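Local coordinates for protein 2-C-methyl-D-erythritol 2,4-cyclodiphosphate synthase (Thermus thermophilus, PDB 1IV4) that converts 4-diphosphocytidyl-2-C-methyl-D-erythritol 2-phosphate into 2-C-methyl-D-erythritol 2,4-cyclodiphosphate with release of CMP, a step in isoprenoid precursor biosynthesis, at residues L23-P28 / D101-G106. The protein carries 3 engineered substitutions. Sequence-based numbering, arbitrary orientation.
Sequences LLIPSP and DRPKLG. With C5P (cytidine-5'-monophosphate), chain J.
Pro103, preceded by a cis peptide bond, packs its ring against Ser27 and Ile25, and no hydrogen bond joins 23-28 to 101-106. Ser27 OG lies 3.2 Å from Pro103 CD, while its hydrogen bond goes to Val29 O. Deeper in, Ile25 CG2, anti to the backbone N (chi1 -51° for CG1), reaches both Pro103 CG and Leu105 CD2, each at 4.1 Å. At the outer end, Pro28 CG lies over one face of the Arg102 guanidinium, 3.7 Å from Arg102 NH1; Arg102 NH2 forms a salt bridge with Glu14, which probably fixes the turn of the group. Leu18 also touches Pro103, and Leu112 backs Ile25.

On its far side 101-106, the loop between strand 91-99 and helix 109-120, holds the cytosine of CMP, a reaction product. Its hydrogen bonds to the base all use backbone atoms: Leu105 N donates to C5P N3 (2.8 Å, 172°), Gly106 N to C5P O2, and C5P N4 to Pro103 O at 3.0 Å. With an alanine here instead of Pro103, the cis peptide bond is likely to be lost, shifting the carbonyl that accepts from N4. Apolar packing thus backs backbone groups matching cytosine's N4, N3 and O2, consistent with selection of a cytidine nucleotide.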
loop_
_atom_site.group_PDB
_atom_site.type_symbol
_atom_site.label_atom_id
_atom_site.label_comp_id
_atom_site.label_asym_id
_atom_site.label_seq_id
_atom_site.Cartn_x
_atom_site.Cartn_y
_atom_site.Cartn_z
ATOM N N LEU A 23 -10.346 19.095 -5.434
ATOM C CA LEU A 23 -10.527 20.413 -4.851
ATOM C C LEU A 23 -9.238 21.220 -4.706
ATOM O O LEU A 23 -8.177 20.629 -4.428
ATOM C CB LEU A 23 -11.072 20.293 -3.419
ATOM C CG LEU A 23 -12.385 19.559 -3.209
ATOM C CD1 LEU A 23 -12.824 19.720 -1.768
ATOM C CD2 LEU A 23 -13.441 20.085 -4.170
ATOM N N LEU A 24 -9.375 22.548 -4.821
ATOM C CA LEU A 24 -8.250 23.422 -4.473
ATOM C C LEU A 24 -8.092 23.456 -2.953
ATOM O O LEU A 24 -9.063 23.727 -2.238
ATOM C CB LEU A 24 -8.490 24.807 -5.072
ATOM C CG LEU A 24 -7.356 25.822 -5.135
ATOM C CD1 LEU A 24 -7.135 26.496 -3.782
ATOM C CD2 LEU A 24 -6.044 25.197 -5.601
ATOM N N ILE A 25 -6.906 23.188 -2.405
ATOM C CA ILE A 25 -6.715 23.288 -0.956
ATOM C C ILE A 25 -5.742 24.433 -0.620
ATOM O O ILE A 25 -4.562 24.370 -1.015
ATOM C CB ILE A 25 -6.189 21.986 -0.342
ATOM C CG1 ILE A 25 -7.023 20.761 -0.743
ATOM C CG2 ILE A 25 -6.082 22.080 1.169
ATOM C CD1 ILE A 25 -8.446 20.841 -0.225
ATOM N N PRO A 26 -6.240 25.433 0.116
ATOM C CA PRO A 26 -5.363 26.544 0.530
ATOM C C PRO A 26 -4.123 25.987 1.206
ATOM O O PRO A 26 -4.248 25.173 2.123
ATOM C CB PRO A 26 -6.199 27.344 1.523
ATOM C CG PRO A 26 -7.614 27.032 1.136
ATOM C CD PRO A 26 -7.602 25.620 0.633
ATOM N N SER A 27 -2.960 26.391 0.734
ATOM C CA SER A 27 -1.692 25.781 1.109
ATOM C C SER A 27 -0.467 26.621 0.767
ATOM O O SER A 27 -0.435 27.299 -0.263
ATOM C CB SER A 27 -1.580 24.463 0.315
ATOM O OG SER A 27 -0.356 23.800 0.501
ATOM N N PRO A 28 0.564 26.546 1.582
ATOM C CA PRO A 28 1.844 27.205 1.256
ATOM C C PRO A 28 2.550 26.514 0.092
ATOM O O PRO A 28 3.412 27.089 -0.585
ATOM C CB PRO A 28 2.615 27.064 2.574
ATOM C CG PRO A 28 2.080 25.779 3.152
ATOM C CD PRO A 28 0.599 25.826 2.869
ATOM N N ASP A 101 2.948 16.523 4.889
ATOM C CA ASP A 101 3.266 17.132 6.171
ATOM C C ASP A 101 2.380 18.342 6.439
ATOM O O ASP A 101 1.921 18.476 7.569
ATOM C CB ASP A 101 4.726 17.581 6.236
ATOM C CG ASP A 101 5.703 16.430 6.197
ATOM O OD1 ASP A 101 5.295 15.269 6.027
ATOM O OD2 ASP A 101 6.914 16.695 6.340
ATOM N N ARG A 102 2.218 19.157 5.414
ATOM C CA ARG A 102 1.374 20.349 5.424
ATOM C C ARG A 102 0.749 20.552 4.060
ATOM O O ARG A 102 1.286 20.080 3.034
ATOM C CB ARG A 102 2.217 21.568 5.828
ATOM C CG ARG A 102 3.439 21.713 4.945
ATOM C CD ARG A 102 4.437 22.780 5.400
ATOM N NE ARG A 102 5.199 23.249 4.242
ATOM C CZ ARG A 102 5.627 24.463 3.951
ATOM N NH1 ARG A 102 5.415 25.513 4.740
ATOM N NH2 ARG A 102 6.300 24.632 2.815
ATOM N N PRO A 103 -0.397 21.213 3.944
ATOM C CA PRO A 103 -1.167 21.741 5.067
ATOM C C PRO A 103 -1.939 20.661 5.817
ATOM O O PRO A 103 -2.046 19.528 5.345
ATOM C CB PRO A 103 -2.192 22.656 4.368
ATOM C CG PRO A 103 -2.418 21.984 3.051
ATOM C CD PRO A 103 -1.060 21.502 2.642
ATOM N N LYS A 104 -2.483 20.988 6.985
ATOM C CA LYS A 104 -3.403 20.084 7.656
ATOM C C LYS A 104 -4.655 19.884 6.791
ATOM O O LYS A 104 -5.243 20.874 6.324
ATOM C CB LYS A 104 -3.821 20.603 9.031
ATOM C CG LYS A 104 -2.825 21.532 9.702
ATOM C CD LYS A 104 -1.609 20.808 10.243
ATOM C CE LYS A 104 -1.979 19.687 11.211
ATOM N NZ LYS A 104 -2.071 20.180 12.614
ATOM N N LEU A 105 -5.060 18.625 6.591
ATOM C CA LEU A 105 -6.224 18.372 5.748
ATOM C C LEU A 105 -7.476 18.186 6.588
ATOM O O LEU A 105 -8.575 18.241 6.051
ATOM C CB LEU A 105 -6.041 17.154 4.844
ATOM C CG LEU A 105 -4.922 17.273 3.798
ATOM C CD1 LEU A 105 -4.826 15.992 2.988
ATOM C CD2 LEU A 105 -5.150 18.471 2.887
ATOM N N GLY A 106 -7.313 17.974 7.892
ATOM C CA GLY A 106 -8.481 17.817 8.760
ATOM C C GLY A 106 -9.544 18.879 8.584
ATOM O O GLY A 106 -10.744 18.552 8.491
HETATM O O3P C5P J . 1.326 11.588 10.709
HETATM P P C5P J . 0.648 11.854 12.104
HETATM O O1P C5P J . 1.365 12.823 12.898
HETATM O O2P C5P J . 0.231 10.527 12.880
HETATM O "O5'" C5P J . -0.832 12.415 11.823
HETATM C "C5'" C5P J . -1.696 12.771 12.867
HETATM C "C4'" C5P J . -2.957 13.218 12.285
HETATM O "O4'" C5P J . -3.080 14.468 11.576
HETATM C "C3'" C5P J . -3.794 12.205 11.469
HETATM O "O3'" C5P J . -4.269 10.934 11.977
HETATM C "C2'" C5P J . -4.677 13.056 10.585
HETATM O "O2'" C5P J . -5.759 13.254 11.460
HETATM C "C1'" C5P J . -4.264 14.458 10.804
HETATM N N1 C5P J . -3.516 14.998 9.558
HETATM C C2 C5P J . -4.093 16.097 8.821
HETATM N N3 C5P J . -3.511 16.643 7.722
HETATM C C4 C5P J . -2.260 16.156 7.243
HETATM C C5 C5P J . -1.615 15.060 7.912
HETATM C C6 C5P J . -2.251 14.550 9.034
HETATM O O2 C5P J . -5.182 16.557 9.201
HETATM N N4 C5P J . -1.670 16.713 6.171
#